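Local coordinates for protein GH26A (Muricauda sp. MAR_2010_75, PDB 6Q75) that probably hydrolyses beta-mannosidic or related glycosidic bonds in polysaccharides, as a glycoside hydrolase of family 26 with a TIM-barrel fold, at residues Asp43-Ala48 with Lys320-Asp325; Ile273-Val278 with Pro291-Phe296. All blocks are in the same frame, centred on the assembly; numbering follows the deposited sequence.

Interaction 1. Residues Asp43-Ala48 with Lys320-Asp325; sequences DGKILA and KTITKD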
loop_
_atom_site.group_PDB
_atom_site.type_symbol
_atom_site.label_atom_id
_atom_site.label_comp_id
_atom_site.label_asym_id
_atom_site.label_seq_id
_atom_site.Cartn_x
_atom_site.Cartn_y
_atom_site.Cartn_z
ATOM N N ASP A 43 -4.814 18.636 -4.067
ATOM C CA ASP A 43 -5.932 19.528 -3.734
ATOM C C ASP A 43 -7.141 19.299 -4.637
ATOM O O ASP A 43 -7.550 20.163 -5.412
ATOM C CB ASP A 43 -5.488 20.994 -3.798
ATOM N N GLY A 44 -7.708 18.101 -4.535
ATOM C CA GLY A 44 -8.910 17.748 -5.269
ATOM C C GLY A 44 -8.671 16.811 -6.436
ATOM O O GLY A 44 -9.613 16.148 -6.879
ATOM N N LYS A 45 -7.447 16.729 -6.940
ATOM C CA LYS A 45 -7.147 15.825 -8.037
ATOM C C LYS A 45 -6.792 14.457 -7.466
ATOM O O LYS A 45 -6.385 14.347 -6.312
ATOM C CB LYS A 45 -5.990 16.364 -8.874
ATOM C CG LYS A 45 -6.309 17.732 -9.503
ATOM C CD LYS A 45 -5.555 17.950 -10.798
ATOM C CE LYS A 45 -6.133 19.158 -11.544
ATOM N NZ LYS A 45 -6.547 18.795 -12.937
ATOM N N ILE A 46 -6.938 13.413 -8.290
ATOM C CA ILE A 46 -6.688 12.047 -7.824
ATOM C C ILE A 46 -5.897 11.285 -8.883
ATOM O O ILE A 46 -6.215 11.346 -10.077
ATOM C CB ILE A 46 -8.006 11.323 -7.464
ATOM C CG1 ILE A 46 -7.737 9.941 -6.880
ATOM C CG2 ILE A 46 -8.957 11.267 -8.675
ATOM C CD1 ILE A 46 -8.946 9.329 -6.185
ATOM N N LEU A 47 -4.855 10.570 -8.445
ATOM C CA LEU A 47 -4.029 9.778 -9.353
ATOM C C LEU A 47 -4.683 8.433 -9.640
ATOM O O LEU A 47 -5.047 7.704 -8.707
ATOM C CB LEU A 47 -2.639 9.546 -8.739
ATOM C CG LEU A 47 -1.839 10.818 -8.496
ATOM C CD1 LEU A 47 -0.803 10.542 -7.448
ATOM C CD2 LEU A 47 -1.172 11.229 -9.804
ATOM N N ALA A 48 -4.797 8.076 -10.930
ATOM C CA ALA A 48 -5.304 6.748 -11.307
ATOM C C ALA A 48 -4.224 5.688 -11.124
ATOM O O ALA A 48 -3.105 5.847 -11.619
ATOM C CB ALA A 48 -5.771 6.733 -12.762
ATOM N N LYS A 320 -10.639 15.660 -12.792
ATOM C CA LYS A 320 -9.719 15.645 -11.660
ATOM C C LYS A 320 -8.826 14.405 -11.621
ATOM O O LYS A 320 -7.944 14.332 -10.763
ATOM C CB LYS A 320 -10.471 15.741 -10.328
ATOM C CG LYS A 320 -11.364 16.955 -10.148
ATOM C CD LYS A 320 -10.537 18.212 -10.032
ATOM C CE LYS A 320 -11.316 19.322 -9.345
ATOM N NZ LYS A 320 -12.642 19.528 -9.973
ATOM N N THR A 321 -9.017 13.443 -12.521
ATOM C CA THR A 321 -8.215 12.222 -12.499
ATOM C C THR A 321 -6.945 12.455 -13.295
ATOM O O THR A 321 -6.994 12.958 -14.418
ATOM C CB THR A 321 -8.984 11.046 -13.104
ATOM O OG1 THR A 321 -10.147 10.789 -12.323
ATOM C CG2 THR A 321 -8.082 9.769 -13.121
ATOM N N ILE A 322 -5.813 12.045 -12.724
ATOM C CA ILE A 322 -4.504 12.225 -13.331
ATOM C C ILE A 322 -3.994 10.861 -13.782
ATOM O O ILE A 322 -3.886 9.928 -12.971
ATOM C CB ILE A 322 -3.522 12.869 -12.339
ATOM C CG1 ILE A 322 -4.037 14.263 -11.946
ATOM C CG2 ILE A 322 -2.086 12.873 -12.906
ATOM C CD1 ILE A 322 -3.333 14.861 -10.748
ATOM N N THR A 323 -3.677 10.748 -15.064
ATOM C CA THR A 323 -3.020 9.566 -15.591
ATOM C C THR A 323 -1.541 9.867 -15.861
ATOM O O THR A 323 -1.051 10.995 -15.679
ATOM C CB THR A 323 -3.770 9.055 -16.820
ATOM O OG1 THR A 323 -3.892 10.108 -17.778
ATOM C CG2 THR A 323 -5.167 8.594 -16.417
ATOM N N LYS A 324 -0.801 8.829 -16.267
ATOM C CA LYS A 324 0.662 8.951 -16.289
ATOM C C LYS A 324 1.104 10.128 -17.143
ATOM O O LYS A 324 1.998 10.885 -16.747
ATOM C CB LYS A 324 1.313 7.658 -16.780
ATOM C CG LYS A 324 2.859 7.693 -16.739
ATOM C CD LYS A 324 3.471 6.342 -17.080
ATOM C CE LYS A 324 3.272 5.977 -18.540
ATOM N NZ LYS A 324 4.154 6.685 -19.468
ATOM N N ASP A 325 0.476 10.305 -18.307
ATOM C CA ASP A 325 0.830 11.369 -19.238
ATOM C C ASP A 325 0.593 12.760 -18.664
ATOM O O ASP A 325 1.098 13.737 -19.223
ATOM C CB ASP A 325 -0.003 11.193 -20.518
ATOM C CG ASP A 325 -1.521 11.168 -20.239
ATOM O OD1 ASP A 325 -2.041 10.175 -19.676
ATOM O OD2 ASP A 325 -2.209 12.149 -20.605
#
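I322 and L47 meet on one face of a short parallel strand pair and I46 and T321 on the other, where the two-residue strand 321-322 is added to the start of strand 46-51 as an extra strand outside the eight-stranded ring of the barrel. Three backbone hydrogen bonds set the register. I46 N to K320 O and I322 N to I46 O are both 2.8 Å long. The third, A48 N to I322 O, measures 2.9 Å and is almost straight at 175°. I322 lies between two neighbours. Its side chain and that of L47 cross obliquely, CG2 of I322 meeting L47 CD2 at 3.6 Å. I322 CG1, anti to the carbonyl carbon (chi1 -62°), carries CD1 to 3.6 Å from K45 CB, and the K45 chain crosses the isoleucine at about a right angle, with its CD also against CD1. On the opposite face I46 and T321 lie side by side and point the same way. T321 OG1 stands near I46 CG2 but is hydrogen-bonded to V315 O, while T321 CG2 lies 3.8 Å from A48 CB. K320 lays CB, CG and CD along G44 O, CB nearest at 3.6 Å; the bend at chi2 (-69°) keeps CD beside that oxygen. L47 and I322 both reach Y38 of helix 30-40, and A48 and T323 touch Y316 of helix 309-316. The chemistry is thus divided: backbone amides and carbonyls hold the register, aliphatic carbons pack on both faces, and K45 NZ and K320 NZ stay 6.8 Å apart, consistent with little mutual repulsion.

Interaction 2. Residues Ile273-Val278 with Pro291-Phe296; sequences IALGEV and PKWSWF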
loop_
_atom_site.group_PDB
_atom_site.type_symbol
_atom_site.label_atom_id
_atom_site.label_comp_id
_atom_site.label_asym_id
_atom_site.label_seq_id
_atom_site.Cartn_x
_atom_site.Cartn_y
_atom_site.Cartn_z
ATOM N N ILE A 273 -4.506 11.336 2.400
ATOM C CA ILE A 273 -5.180 10.047 2.436
ATOM C C ILE A 273 -5.300 9.518 1.013
ATOM O O ILE A 273 -5.216 10.270 0.033
ATOM C CB ILE A 273 -6.569 10.114 3.111
ATOM C CG1 ILE A 273 -7.511 11.010 2.316
ATOM C CG2 ILE A 273 -6.471 10.554 4.556
ATOM C CD1 ILE A 273 -8.913 11.003 2.876
ATOM N N ALA A 274 -5.536 8.206 0.904
ATOM C CA ALA A 274 -5.617 7.584 -0.412
ATOM C C ALA A 274 -6.486 6.342 -0.336
ATOM O O ALA A 274 -6.673 5.766 0.738
ATOM C CB ALA A 274 -4.231 7.197 -0.940
ATOM N N LEU A 275 -6.988 5.922 -1.497
ATOM C CA LEU A 275 -7.698 4.646 -1.625
ATOM C C LEU A 275 -6.675 3.590 -2.008
ATOM O O LEU A 275 -6.344 3.420 -3.184
ATOM C CB LEU A 275 -8.824 4.744 -2.660
ATOM C CG LEU A 275 -9.972 5.673 -2.279
ATOM C CD1 LEU A 275 -10.784 6.107 -3.537
ATOM C CD2 LEU A 275 -10.824 5.048 -1.217
ATOM N N GLY A 276 -6.174 2.863 -1.004
ATOM C CA GLY A 276 -5.059 1.969 -1.236
ATOM C C GLY A 276 -5.380 0.800 -2.140
ATOM O O GLY A 276 -4.508 0.347 -2.894
ATOM N N GLU A 277 -6.625 0.283 -2.069
ATOM C CA GLU A 277 -7.143 -0.705 -3.000
ATOM C C GLU A 277 -8.605 -0.392 -3.219
ATOM O O GLU A 277 -9.300 -0.020 -2.276
ATOM C CB GLU A 277 -7.098 -2.151 -2.491
ATOM C CG GLU A 277 -5.711 -2.671 -2.137
ATOM C CD GLU A 277 -5.741 -4.082 -1.590
ATOM O OE1 GLU A 277 -6.769 -4.769 -1.780
ATOM O OE2 GLU A 277 -4.705 -4.499 -1.003
ATOM N N VAL A 278 -9.054 -0.551 -4.450
ATOM C CA VAL A 278 -10.480 -0.477 -4.757
ATOM C C VAL A 278 -10.832 -1.577 -5.737
ATOM O O VAL A 278 -9.982 -2.106 -6.461
ATOM C CB VAL A 278 -10.945 0.880 -5.341
ATOM C CG1 VAL A 278 -10.497 2.040 -4.446
ATOM C CG2 VAL A 278 -10.474 1.051 -6.783
ATOM N N PRO A 291 -13.062 14.712 -1.961
ATOM C CA PRO A 291 -11.961 15.183 -2.821
ATOM C C PRO A 291 -10.588 14.901 -2.250
ATOM O O PRO A 291 -9.603 15.012 -2.981
ATOM C CB PRO A 291 -12.220 16.694 -2.924
ATOM C CG PRO A 291 -12.915 17.030 -1.648
ATOM C CD PRO A 291 -13.745 15.814 -1.269
ATOM N N LYS A 292 -10.488 14.542 -0.980
ATOM C CA LYS A 292 -9.168 14.372 -0.383
ATOM C C LYS A 292 -8.476 13.074 -0.800
ATOM O O LYS A 292 -7.277 12.922 -0.542
ATOM C CB LYS A 292 -9.292 14.446 1.139
ATOM C CG LYS A 292 -9.491 15.870 1.672
ATOM C CD LYS A 292 -9.711 15.857 3.172
ATOM C CE LYS A 292 -10.302 17.171 3.669
ATOM N NZ LYS A 292 -9.299 18.227 3.771
ATOM N N TRP A 293 -9.173 12.118 -1.416
ATOM C CA TRP A 293 -8.479 10.911 -1.860
ATOM C C TRP A 293 -7.402 11.289 -2.873
ATOM O O TRP A 293 -7.686 11.934 -3.882
ATOM C CB TRP A 293 -9.457 9.904 -2.474
ATOM C CG TRP A 293 -10.522 9.383 -1.564
ATOM C CD1 TRP A 293 -11.884 9.489 -1.756
ATOM C CD2 TRP A 293 -10.351 8.597 -0.368
ATOM N NE1 TRP A 293 -12.556 8.836 -0.744
ATOM C CE2 TRP A 293 -11.640 8.291 0.120
ATOM C CE3 TRP A 293 -9.229 8.145 0.352
ATOM C CZ2 TRP A 293 -11.849 7.553 1.284
ATOM C CZ3 TRP A 293 -9.443 7.404 1.505
ATOM C CH2 TRP A 293 -10.739 7.115 1.961
ATOM N N SER A 294 -6.157 10.875 -2.603
ATOM C CA SER A 294 -5.033 11.289 -3.433
ATOM C C SER A 294 -4.750 10.342 -4.574
ATOM O O SER A 294 -4.185 10.774 -5.579
ATOM C CB SER A 294 -3.754 11.405 -2.592
ATOM O OG SER A 294 -4.000 12.199 -1.457
ATOM N N TRP A 295 -5.069 9.061 -4.419
ATOM C CA TRP A 295 -4.989 8.110 -5.516
ATOM C C TRP A 295 -5.977 6.997 -5.227
ATOM O O TRP A 295 -6.517 6.887 -4.123
ATOM C CB TRP A 295 -3.551 7.562 -5.752
ATOM C CG TRP A 295 -3.047 6.548 -4.761
ATOM C CD1 TRP A 295 -3.316 5.187 -4.733
ATOM C CD2 TRP A 295 -2.136 6.801 -3.676
ATOM N NE1 TRP A 295 -2.626 4.599 -3.674
ATOM C CE2 TRP A 295 -1.911 5.571 -3.013
ATOM C CE3 TRP A 295 -1.501 7.953 -3.194
ATOM C CZ2 TRP A 295 -1.062 5.458 -1.889
ATOM C CZ3 TRP A 295 -0.672 7.843 -2.054
ATOM C CH2 TRP A 295 -0.457 6.597 -1.432
ATOM N N PHE A 296 -6.261 6.209 -6.258
ATOM C CA PHE A 296 -6.939 4.936 -6.094
ATOM C C PHE A 296 -6.088 3.890 -6.786
ATOM O O PHE A 296 -5.350 4.217 -7.715
ATOM C CB PHE A 296 -8.370 4.970 -6.683
ATOM C CG PHE A 296 -8.424 5.200 -8.165
ATOM C CD1 PHE A 296 -8.150 4.172 -9.073
ATOM C CD2 PHE A 296 -8.839 6.426 -8.669
ATOM C CE1 PHE A 296 -8.250 4.383 -10.460
ATOM C CE2 PHE A 296 -8.927 6.645 -10.046
ATOM C CZ PHE A 296 -8.642 5.621 -10.944
HETATM O O HOH W 1 -5.368 13.828 1.093
HETATM O O HOH W 2 -2.160 1.669 -3.379
#
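Strands 273-278 and 293-299 are the two parallel strands of a right-handed beta-alpha-beta unit in the family's TIM barrel, and I273, L275, W293 and W295 carry much of their packing. The W293 indole is sandwiched: L275 CD2 sits over the centre of its six-membered ring, 3.5 Å from the centroid and 6° off the normal, while I273 CD1 approaches the opposite face nearer the rim. I273 CG1, between its backbone N and carbonyl carbon (chi1 64°), lies beside K292 O. The W295 ring is met over one face by A274 CB, 3.4 Å from the six-membered centroid, a close CH-pi contact. At its edge, water 2 lies in the ring plane, accepting from W295 NE1 and donating to G276 O. I273 O takes two donors, S294 N at 2.9 Å and the side-chain S294 OG at 2.7 Å; L275 N donates to W295 O at 2.8 Å. Water 1 joins I273 N to K292 O. W295 N is buried without a partner in the model. E277, hydrogen-bonded to Y252 OH and a TRS molecule probably from the crystallisation liquor, lies beside D250 where a barrel glycosidase would place its active site. Helix 258-268 packs against the pair, its V265 touching I273 and K292 and its Y261 the W293 ring. W293 and F296 touch I46 of strand 46-51; A274 and G276 bond to T249 of strand 246-251.

From the N terminus, the chain leaves helix 30-40 and enters strand 46-51 through residues 43-48, whose partner, 320-325, comes only near the end of the chain, so interaction 1 closes a loop spanning nearly the whole barrel. Interaction 2 is nested inside it: 273-278 pairs with 291-296 after a short excursion through helix 284-289. The two meet directly, their centres about 10 Å apart, because strand 293-299 also lies beside strand 46-51: probable hydrogen bonds join L47 N to S294 O and L47 O to F296 N. The first and last barrel strands are thereby closed onto one another, while strand 321-322 adds a further strand beside 46-51.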